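Local coordinates for glycoside hydrolase family 61 protein (Myceliophthora thermophila, PDB 5UFV), which cleaves crystalline and amorphous polysaccharides such as cellulose by copper-dependent oxidation of their glycosidic bonds, giving C1-oxidised products, at residues A[27-32]-A[169-174]; A[79-84]-A[154-159]; A[149-154]-A[175-180]. All coordinates share one frame; numbering follows the deposited sequence.

Contact 1 of 3, residues A[27-32]-A[169-174]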
loop_
_atom_site.group_PDB
_atom_site.type_symbol
_atom_site.label_atom_id
_atom_site.label_comp_id
_atom_site.label_asym_id
_atom_site.label_seq_id
_atom_site.Cartn_x
_atom_site.Cartn_y
_atom_site.Cartn_z
ATOM N N VAL A 27 6.780 -17.629 -4.826
ATOM C CA VAL A 27 7.104 -16.223 -4.530
ATOM C C VAL A 27 6.614 -15.770 -3.146
ATOM O O VAL A 27 5.974 -16.521 -2.435
ATOM C CB VAL A 27 6.583 -15.270 -5.646
ATOM C CG1 VAL A 27 7.305 -15.517 -6.990
ATOM C CG2 VAL A 27 5.069 -15.395 -5.824
ATOM N N ILE A 28 6.960 -14.553 -2.734
ATOM C CA ILE A 28 6.494 -14.015 -1.435
ATOM C C ILE A 28 5.159 -13.251 -1.567
ATOM O O ILE A 28 4.457 -13.015 -0.581
ATOM C CB ILE A 28 7.554 -13.116 -0.769
ATOM C CG1 ILE A 28 7.816 -11.855 -1.601
ATOM C CG2 ILE A 28 8.873 -13.860 -0.563
ATOM C CD1 ILE A 28 8.481 -10.739 -0.814
ATOM N N GLN A 29 4.816 -12.906 -2.808
ATOM C CA GLN A 29 3.675 -12.057 -3.130
ATOM C C GLN A 29 2.385 -12.857 -3.394
ATOM O O GLN A 29 2.408 -13.883 -4.088
ATOM C CB GLN A 29 4.006 -11.210 -4.374
ATOM C CG GLN A 29 3.120 -9.989 -4.554
ATOM C CD GLN A 29 3.431 -9.206 -5.825
ATOM O OE1 GLN A 29 3.593 -9.790 -6.900
ATOM N NE2 GLN A 29 3.519 -7.895 -5.714
ATOM N N TRP A 30 1.273 -12.353 -2.863
ATOM C CA TRP A 30 -0.052 -12.903 -3.110
ATOM C C TRP A 30 -0.457 -12.578 -4.534
ATOM O O TRP A 30 0.006 -11.615 -5.104
ATOM C CB TRP A 30 -1.058 -12.312 -2.121
ATOM C CG TRP A 30 -0.959 -12.882 -0.750
ATOM C CD1 TRP A 30 0.156 -13.372 -0.138
ATOM C CD2 TRP A 30 -2.007 -12.994 0.197
ATOM N NE1 TRP A 30 -0.143 -13.815 1.143
ATOM C CE2 TRP A 30 -1.470 -13.583 1.366
ATOM C CE3 TRP A 30 -3.360 -12.663 0.177
ATOM C CZ2 TRP A 30 -2.230 -13.849 2.469
ATOM C CZ3 TRP A 30 -4.111 -12.927 1.288
ATOM C CH2 TRP A 30 -3.552 -13.520 2.408
ATOM N N GLN A 31 -1.319 -13.398 -5.109
ATOM C CA GLN A 31 -1.609 -13.316 -6.532
ATOM C C GLN A 31 -2.338 -12.022 -6.806
ATOM O O GLN A 31 -3.011 -11.476 -5.954
ATOM C CB GLN A 31 -2.486 -14.488 -7.009
ATOM C CG GLN A 31 -1.992 -15.893 -6.677
ATOM C CD GLN A 31 -2.412 -16.363 -5.284
ATOM O OE1 GLN A 31 -2.716 -15.547 -4.395
ATOM N NE2 GLN A 31 -2.428 -17.671 -5.081
ATOM N N TRP A 32 -2.196 -11.533 -8.015
ATOM C CA TRP A 32 -2.955 -10.391 -8.488
ATOM C C TRP A 32 -3.226 -10.692 -9.958
ATOM O O TRP A 32 -2.448 -11.435 -10.569
ATOM C CB TRP A 32 -2.201 -9.085 -8.269
ATOM C CG TRP A 32 -0.780 -9.080 -8.727
ATOM C CD1 TRP A 32 0.292 -9.479 -8.014
ATOM C CD2 TRP A 32 -0.282 -8.634 -9.998
ATOM N NE1 TRP A 32 1.435 -9.314 -8.753
ATOM C CE2 TRP A 32 1.116 -8.797 -9.975
ATOM C CE3 TRP A 32 -0.886 -8.120 -11.151
ATOM C CZ2 TRP A 32 1.940 -8.456 -11.044
ATOM C CZ3 TRP A 32 -0.052 -7.781 -12.253
ATOM C CH2 TRP A 32 1.351 -7.955 -12.174
ATOM N N TYR A 169 -5.144 0.330 -6.268
ATOM C CA TYR A 169 -4.250 -0.664 -6.850
ATOM C C TYR A 169 -3.415 -1.236 -5.716
ATOM O O TYR A 169 -2.440 -0.601 -5.324
ATOM C CB TYR A 169 -3.312 -0.010 -7.873
ATOM C CG TYR A 169 -4.007 0.689 -9.018
ATOM C CD1 TYR A 169 -4.505 1.981 -8.884
ATOM C CD2 TYR A 169 -4.135 0.061 -10.237
ATOM C CE1 TYR A 169 -5.110 2.615 -9.949
ATOM C CE2 TYR A 169 -4.750 0.675 -11.307
ATOM C CZ TYR A 169 -5.229 1.945 -11.160
ATOM O OH TYR A 169 -5.833 2.507 -12.256
ATOM N N PRO A 170 -3.810 -2.413 -5.168
ATOM C CA PRO A 170 -3.127 -3.002 -4.020
ATOM C C PRO A 170 -2.498 -4.356 -4.295
ATOM O O PRO A 170 -2.965 -5.085 -5.163
ATOM C CB PRO A 170 -4.279 -3.209 -3.045
ATOM C CG PRO A 170 -5.404 -3.636 -3.955
ATOM C CD PRO A 170 -5.178 -2.961 -5.289
ATOM N N GLU A 171 -1.457 -4.696 -3.533
ATOM C CA GLU A 171 -0.847 -6.028 -3.563
ATOM C C GLU A 171 -0.298 -6.339 -2.173
ATOM O O GLU A 171 0.070 -5.408 -1.453
ATOM C CB GLU A 171 0.289 -6.088 -4.583
ATOM C CG GLU A 171 -0.121 -6.364 -6.026
ATOM C CD GLU A 171 -0.468 -5.116 -6.820
ATOM O OE1 GLU A 171 0.128 -4.048 -6.598
ATOM O OE2 GLU A 171 -1.343 -5.207 -7.700
ATOM N N CYS A 172 -0.262 -7.637 -1.822
ATOM C CA CYS A 172 0.284 -8.160 -0.545
ATOM C C CYS A 172 1.445 -9.134 -0.770
ATOM O O CYS A 172 1.472 -9.872 -1.780
ATOM C CB CYS A 172 -0.783 -8.876 0.301
ATOM S SG CYS A 172 -2.212 -7.812 0.543
ATOM N N ALA A 173 2.372 -9.114 0.198
ATOM C CA ALA A 173 3.578 -9.960 0.225
ATOM C C ALA A 173 3.816 -10.447 1.638
ATOM O O ALA A 173 3.273 -9.878 2.579
ATOM C CB ALA A 173 4.792 -9.183 -0.250
ATOM N N GLN A 174 4.629 -11.478 1.786
ATOM C CA GLN A 174 4.799 -12.154 3.077
ATOM C C GLN A 174 6.175 -11.874 3.725
ATOM O O GLN A 174 7.227 -12.125 3.125
ATOM C CB GLN A 174 4.570 -13.660 2.903
ATOM C CG GLN A 174 3.189 -13.967 2.357
ATOM C CD GLN A 174 2.775 -15.418 2.446
ATOM O OE1 GLN A 174 1.597 -15.709 2.612
ATOM N NE2 GLN A 174 3.714 -16.323 2.318
HETATM O O HOH W 1 -1.279 -9.361 -4.180
#

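Contact 2 of 3, residues A[79-84]-A[154-159]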
loop_
_atom_site.group_PDB
_atom_site.type_symbol
_atom_site.label_atom_id
_atom_site.label_comp_id
_atom_site.label_asym_id
_atom_site.label_seq_id
_atom_site.Cartn_x
_atom_site.Cartn_y
_atom_site.Cartn_z
ATOM N N PRO A 79 -2.588 9.351 -3.162
ATOM C CA PRO A 79 -1.687 8.884 -2.125
ATOM C C PRO A 79 -1.055 7.487 -2.310
ATOM O O PRO A 79 -1.504 6.665 -3.113
ATOM C CB PRO A 79 -2.577 8.886 -0.881
ATOM C CG PRO A 79 -3.923 8.616 -1.402
ATOM C CD PRO A 79 -3.983 9.370 -2.700
ATOM N N ILE A 80 0.001 7.272 -1.544
ATOM C CA ILE A 80 0.666 6.003 -1.420
ATOM C C ILE A 80 0.410 5.565 0.008
ATOM O O ILE A 80 0.605 6.355 0.922
ATOM C CB ILE A 80 2.191 6.188 -1.563
ATOM C CG1 ILE A 80 2.516 6.772 -2.926
ATOM C CG2 ILE A 80 2.913 4.878 -1.354
ATOM C CD1 ILE A 80 3.976 7.078 -3.112
ATOM N N LEU A 81 -0.012 4.319 0.196
ATOM C CA LEU A 81 -0.114 3.747 1.518
ATOM C C LEU A 81 0.597 2.400 1.604
ATOM O O LEU A 81 0.492 1.580 0.689
ATOM C CB LEU A 81 -1.569 3.555 1.887
ATOM C CG LEU A 81 -2.353 4.849 2.153
ATOM C CD1 LEU A 81 -2.836 5.492 0.868
ATOM C CD2 LEU A 81 -3.542 4.561 3.065
ATOM N N VAL A 82 1.307 2.175 2.711
ATOM C CA VAL A 82 1.926 0.908 2.962
ATOM C C VAL A 82 1.510 0.441 4.321
ATOM O O VAL A 82 1.679 1.160 5.290
ATOM C CB VAL A 82 3.442 1.019 2.956
ATOM C CG1 VAL A 82 4.051 -0.374 3.056
ATOM C CG2 VAL A 82 3.923 1.778 1.716
ATOM N N TRP A 83 0.978 -0.771 4.394
ATOM C CA TRP A 83 0.415 -1.300 5.605
ATOM C C TRP A 83 1.024 -2.625 5.931
ATOM O O TRP A 83 1.588 -3.285 5.090
ATOM C CB TRP A 83 -1.061 -1.608 5.431
ATOM C CG TRP A 83 -1.964 -0.545 4.877
ATOM C CD1 TRP A 83 -1.984 -0.057 3.600
ATOM C CD2 TRP A 83 -3.052 0.085 5.563
ATOM N NE1 TRP A 83 -2.990 0.879 3.467
ATOM C CE2 TRP A 83 -3.663 0.976 4.652
ATOM C CE3 TRP A 83 -3.566 -0.015 6.859
ATOM C CZ2 TRP A 83 -4.758 1.744 4.989
ATOM C CZ3 TRP A 83 -4.660 0.759 7.195
ATOM C CH2 TRP A 83 -5.248 1.618 6.266
ATOM N N MET A 84 0.809 -3.049 7.161
ATOM C CA MET A 84 1.225 -4.343 7.629
ATOM C C MET A 84 0.117 -4.953 8.458
ATOM O O MET A 84 -0.819 -4.283 8.863
ATOM C CB MET A 84 2.515 -4.234 8.457
ATOM C CG MET A 84 3.740 -4.004 7.610
ATOM S SD MET A 84 5.335 -4.030 8.478
ATOM C CE MET A 84 5.666 -5.792 8.608
ATOM N N ARG A 154 1.311 -4.598 2.723
ATOM C CA ARG A 154 0.380 -4.263 1.625
ATOM C C ARG A 154 0.694 -2.886 1.062
ATOM O O ARG A 154 0.716 -1.892 1.812
ATOM C CB ARG A 154 -1.066 -4.304 2.148
ATOM C CG ARG A 154 -2.134 -3.736 1.234
ATOM C CD ARG A 154 -3.487 -3.936 1.891
ATOM N NE ARG A 154 -4.556 -3.409 1.058
ATOM C CZ ARG A 154 -4.825 -2.105 0.912
ATOM N NH1 ARG A 154 -4.121 -1.176 1.594
ATOM N NH2 ARG A 154 -5.807 -1.731 0.084
ATOM N N HIS A 155 0.936 -2.817 -0.247
ATOM C CA HIS A 155 1.186 -1.540 -0.903
ATOM C C HIS A 155 -0.041 -1.167 -1.640
ATOM O O HIS A 155 -0.636 -2.013 -2.276
ATOM C CB HIS A 155 2.366 -1.614 -1.868
ATOM C CG HIS A 155 3.675 -1.776 -1.173
ATOM N ND1 HIS A 155 4.093 -2.982 -0.652
ATOM C CD2 HIS A 155 4.621 -0.873 -0.833
ATOM C CE1 HIS A 155 5.258 -2.821 -0.051
ATOM N NE2 HIS A 155 5.596 -1.551 -0.143
ATOM N N GLU A 156 -0.415 0.103 -1.557
ATOM C CA GLU A 156 -1.642 0.565 -2.129
ATOM C C GLU A 156 -1.397 1.943 -2.655
ATOM O O GLU A 156 -0.894 2.817 -1.928
ATOM C CB GLU A 156 -2.745 0.593 -1.068
ATOM C CG GLU A 156 -4.084 1.197 -1.493
ATOM C CD GLU A 156 -5.104 1.276 -0.334
ATOM O OE1 GLU A 156 -4.692 1.398 0.855
ATOM O OE2 GLU A 156 -6.338 1.199 -0.594
ATOM N N LEU A 157 -1.738 2.114 -3.936
ATOM C CA LEU A 157 -1.754 3.392 -4.604
ATOM C C LEU A 157 -3.182 3.658 -4.940
ATOM O O LEU A 157 -3.864 2.766 -5.444
ATOM C CB LEU A 157 -0.984 3.345 -5.918
ATOM C CG LEU A 157 0.479 2.927 -5.845
ATOM C CD1 LEU A 157 1.118 3.113 -7.210
ATOM C CD2 LEU A 157 1.242 3.689 -4.774
ATOM N N ILE A 158 -3.635 4.881 -4.661
ATOM C CA ILE A 158 -4.993 5.303 -4.965
ATOM C C ILE A 158 -4.898 6.448 -5.961
ATOM O O ILE A 158 -4.503 7.557 -5.596
ATOM C CB ILE A 158 -5.712 5.782 -3.725
ATOM C CG1 ILE A 158 -5.632 4.740 -2.621
ATOM C CG2 ILE A 158 -7.160 6.061 -4.047
ATOM C CD1 ILE A 158 -6.305 5.212 -1.336
ATOM N N ALA A 159 -5.227 6.172 -7.219
ATOM C CA ALA A 159 -5.199 7.205 -8.231
ATOM C C ALA A 159 -6.490 8.027 -8.146
ATOM O O ALA A 159 -7.589 7.490 -7.968
ATOM C CB ALA A 159 -5.024 6.609 -9.624
#

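Contact 3 of 3, residues A[149-154]-A[175-180]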
loop_
_atom_site.group_PDB
_atom_site.type_symbol
_atom_site.label_atom_id
_atom_site.label_comp_id
_atom_site.label_asym_id
_atom_site.label_seq_id
_atom_site.Cartn_x
_atom_site.Cartn_y
_atom_site.Cartn_z
ATOM N N GLY A 149 7.137 -11.966 14.096
ATOM C CA GLY A 149 6.209 -13.011 13.667
ATOM C C GLY A 149 5.971 -12.960 12.176
ATOM O O GLY A 149 6.698 -12.291 11.451
ATOM N N ASN A 150 4.938 -13.654 11.719
ATOM C CA ASN A 150 4.577 -13.625 10.316
ATOM C C ASN A 150 3.692 -12.451 10.029
ATOM O O ASN A 150 2.646 -12.310 10.671
ATOM C CB ASN A 150 3.860 -14.909 9.931
ATOM C CG ASN A 150 4.700 -16.132 10.198
ATOM O OD1 ASN A 150 5.935 -16.060 10.295
ATOM N ND2 ASN A 150 4.039 -17.254 10.355
ATOM N N TYR A 151 4.095 -11.615 9.067
ATOM C CA TYR A 151 3.310 -10.443 8.701
ATOM C C TYR A 151 3.064 -10.371 7.210
ATOM O O TYR A 151 3.904 -10.770 6.414
ATOM C CB TYR A 151 4.024 -9.146 9.079
ATOM C CG TYR A 151 4.099 -8.779 10.541
ATOM C CD1 TYR A 151 5.126 -9.265 11.336
ATOM C CD2 TYR A 151 3.215 -7.876 11.097
ATOM C CE1 TYR A 151 5.238 -8.909 12.668
ATOM C CE2 TYR A 151 3.306 -7.505 12.444
ATOM C CZ TYR A 151 4.327 -8.020 13.232
ATOM O OH TYR A 151 4.457 -7.679 14.576
ATOM N N LEU A 152 1.931 -9.793 6.838
ATOM C CA LEU A 152 1.709 -9.366 5.462
ATOM C C LEU A 152 2.076 -7.908 5.388
ATOM O O LEU A 152 1.948 -7.177 6.363
ATOM C CB LEU A 152 0.260 -9.522 5.057
ATOM C CG LEU A 152 -0.410 -10.850 5.400
ATOM C CD1 LEU A 152 -1.852 -10.805 4.929
ATOM C CD2 LEU A 152 0.330 -12.006 4.760
ATOM N N VAL A 153 2.553 -7.489 4.230
ATOM C CA VAL A 153 2.783 -6.081 3.984
ATOM C C VAL A 153 1.986 -5.748 2.753
ATOM O O VAL A 153 1.980 -6.538 1.840
ATOM C CB VAL A 153 4.254 -5.784 3.731
ATOM C CG1 VAL A 153 4.811 -6.663 2.617
ATOM C CG2 VAL A 153 4.436 -4.307 3.395
ATOM N N ARG A 154 1.311 -4.598 2.723
ATOM C CA ARG A 154 0.380 -4.263 1.625
ATOM C C ARG A 154 0.694 -2.886 1.062
ATOM O O ARG A 154 0.716 -1.892 1.812
ATOM C CB ARG A 154 -1.066 -4.304 2.148
ATOM C CG ARG A 154 -2.134 -3.736 1.234
ATOM C CD ARG A 154 -3.487 -3.936 1.891
ATOM N NE ARG A 154 -4.556 -3.409 1.058
ATOM C CZ ARG A 154 -4.825 -2.105 0.912
ATOM N NH1 ARG A 154 -4.121 -1.176 1.594
ATOM N NH2 ARG A 154 -5.807 -1.731 0.084
ATOM N N ILE A 175 6.149 -11.345 4.944
ATOM C CA ILE A 175 7.368 -10.972 5.671
ATOM C C ILE A 175 7.411 -11.703 7.013
ATOM O O ILE A 175 6.464 -11.603 7.816
ATOM C CB ILE A 175 7.397 -9.472 5.985
ATOM C CG1 ILE A 175 6.995 -8.664 4.759
ATOM C CG2 ILE A 175 8.766 -9.053 6.504
ATOM C CD1 ILE A 175 8.097 -8.433 3.767
ATOM N N LYS A 176 8.499 -12.442 7.237
ATOM C CA LYS A 176 8.765 -13.024 8.534
ATOM C C LYS A 176 9.698 -12.072 9.280
ATOM O O LYS A 176 10.896 -11.985 8.956
ATOM C CB LYS A 176 9.376 -14.423 8.432
ATOM C CG LYS A 176 9.424 -15.078 9.797
ATOM C CD LYS A 176 10.056 -16.461 9.826
ATOM C CE LYS A 176 9.396 -17.491 8.905
ATOM N NZ LYS A 176 8.062 -17.986 9.350
ATOM N N VAL A 177 9.131 -11.351 10.251
ATOM C CA VAL A 177 9.850 -10.369 11.079
ATOM C C VAL A 177 10.568 -11.033 12.239
ATOM O O VAL A 177 9.929 -11.666 13.088
ATOM C CB VAL A 177 8.876 -9.337 11.661
ATOM C CG1 VAL A 177 9.576 -8.388 12.621
ATOM C CG2 VAL A 177 8.222 -8.560 10.533
ATOM N N THR A 178 11.888 -10.879 12.278
ATOM C CA THR A 178 12.726 -11.512 13.288
ATOM C C THR A 178 12.953 -10.607 14.501
ATOM O O THR A 178 12.333 -9.555 14.627
ATOM C CB THR A 178 14.093 -11.869 12.680
ATOM O OG1 THR A 178 14.730 -10.673 12.196
ATOM C CG2 THR A 178 13.918 -12.873 11.537
ATOM N N GLY A 179 13.849 -11.020 15.393
ATOM C CA GLY A 179 14.210 -10.217 16.555
ATOM C C GLY A 179 13.343 -10.486 17.768
ATOM O O GLY A 179 12.666 -11.517 17.868
ATOM N N SER A 180 13.365 -9.544 18.697
ATOM C CA SER A 180 12.677 -9.703 19.977
ATOM C C SER A 180 12.063 -8.382 20.405
ATOM O O SER A 180 12.112 -7.990 21.570
ATOM C CB SER A 180 13.651 -10.225 21.036
ATOM O OG SER A 180 14.821 -9.427 21.090
#

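Contact 1 of 3, residues A[27-32]-A[169-174]
Gln29 and Ala173 mark a loop-to-strand contact in the buried part of the fold: residues 27-32, in the long connection between strand 12-15 and helix 45-48, run against strand 167-177 in nearly the reverse direction. A single beta bridge forms, with Gln29 CA 4.0 Å from Ala173 CA, and Trp30 N donates to Cys172 O over 2.7 Å. Just past this bond a water links Trp30 O to Cys172 N.

Side chains complete the join. The indole NE1 of Trp30 gives a 3.0 Å hydrogen bond to Gln174 OE1, the amide lying at the ring edge with its plane turned 66° from the indole; Gln174 NE2 is bonded to Leu56 O. Cys172 CB rests over one face of the same ring, toward the rim, while its SG forms the disulfide with Cys48. Glu171, bent at chi2 (88°), lays CG against a face of Trp32, 3.7 Å from CD1, as an off-centre CH-pi contact, and its OE1 is held by Val4 N. Trp32 NE1 meets Gln29 OE1 at 2.9 Å from above the amide plane; Tyr17 N shares that oxygen, and Gln29 NE2 bonds to Val4 O and Tyr7 OH.

Strand 167-177, which carries the copper ligand Tyr169, is flanked here by strand 149-159, while Ile28 packs on Tyr7 and Ile9 of strand 4-9.

Contact 2 of 3, residues A[79-84]-A[154-159]
Leu81 with Glu156 and Trp83 with Arg154 form the hydrogen-bonded pairs of an antiparallel strand contact, Ile80 with Leu157 and Val82 with His155 the non-hydrogen-bonded ones, the two axes approaching to 4.8 Å at an angle of 161°. Past Ile80 and Leu157, Ile158 N donates to Pro79 O over 3.2 Å.

On the face that bears Val82 and His155, the valine sets CG1 over the imidazole, 4.0 Å from the ring centroid and 23° off its normal, with CG2 nearer the CD2 side. Farther along, Leu157 CD2 comes to 3.8 Å from Ile80 CG1, the two side chains lying alongside and pointing the same way. This is the inner face of the beta sandwich of AA9 enzymes: His155 packs on Ile66 and Ala68, and Leu157 on Trp70, all of strand 65-70 in the opposing sheet. The Leu157 side chain is about 9 Å from the copper ion.

The other face carries a buried polar cluster. Arg154, with CG anti to the backbone N (chi1 169°) and extended as far as NE, turns its guanidinium end-on to Glu156, NH1 to OE1 at 2.7 Å and NH2 to OE2 at 3.1 Å. Both oxygens are met from above the carboxylate plane, although they lie in the plane of the guanidinium. Trp83 NE1 adds a longer bond of 3.2 Å to OE1, nearly along its C-O axis, so this oxygen takes two donors. Tyr196 OH holds OE2, while Arg154 NE and NH2 reach Arg47 O and Leu46 O; the two opposite charges would probably offset each other in this buried setting. Next to the cluster, Leu81 CD1 touches Ile158 CD1, and Pro79 CG lies against Ile158 CB.

Contact 3 of 3, residues A[149-154]-A[175-180]
Lys176 leaves its strand with CG anti to the backbone N (chi1 -171°) and then bends at chi3 (-57°) and chi4 (-73°), a course that swings NZ back across to Asn150, whose OD1 it meets at 3.0 Å. The ammonium group approaches tilted from the amide plane, and Asn150 ND2 is occupied by Gly89 O. Lys176 also makes a cation-pi contact with Tyr57, so its charged end has two partners. A leucine in its place would probably leave Asn150 OD1 without this donor and Tyr57 without its cation.

These residues belong to the beta hairpin of strands 149-159 and 167-177. Gly149 with Val177 and Tyr151 with Ile175 are antiparallel hydrogen-bonded pairs; the second has short bonds, Tyr151 N to Ile175 O and Ile175 N to Tyr151 O, both 2.7 Å. Gly149 has backbone angles at which a CB would collide with the carbonyl oxygen of the residue before, which suits glycine.

On the sheet face away from the lysine, Tyr151 CD1 presses closely on Val177 CG2, 3.3 Å away, and Val153 CG1 meets Ile175 CG1 at 3.7 Å. Tyr151 OH bonds to Ala147 O. The hairpin thus divides its chemistry by face: a polar Asn-Lys pair where the residues are partly exposed, and a buried aromatic and aliphatic packing on the side where Tyr151 and Ile175 lie.

How the contacts relate
All three contacts meet in the mixed sheet, where strand 149-159 lies between 80-86 and 167-177. Contact 2 pairs it on one flank, contact 3 on the other; Arg154 falls in both ranges, though it makes its contacts in contact 2. Contact 1 adds a loop against strand 167-177. The centres of contacts 1 and 2 are about 12 Å apart, those of contacts 1 and 3 about 14 Å, and those of contacts 2 and 3 about 18 Å. Along the chain, 27-32 comes first, then 79-84, 149-159 and 169-180, so contact 3 crosses both others, while contact 2 falls between the two halves of contact 1. Contacts 1 and 2 lie toward the copper, contact 3 away from it: one hairpin thus runs from the metal site to the far end of the sheet.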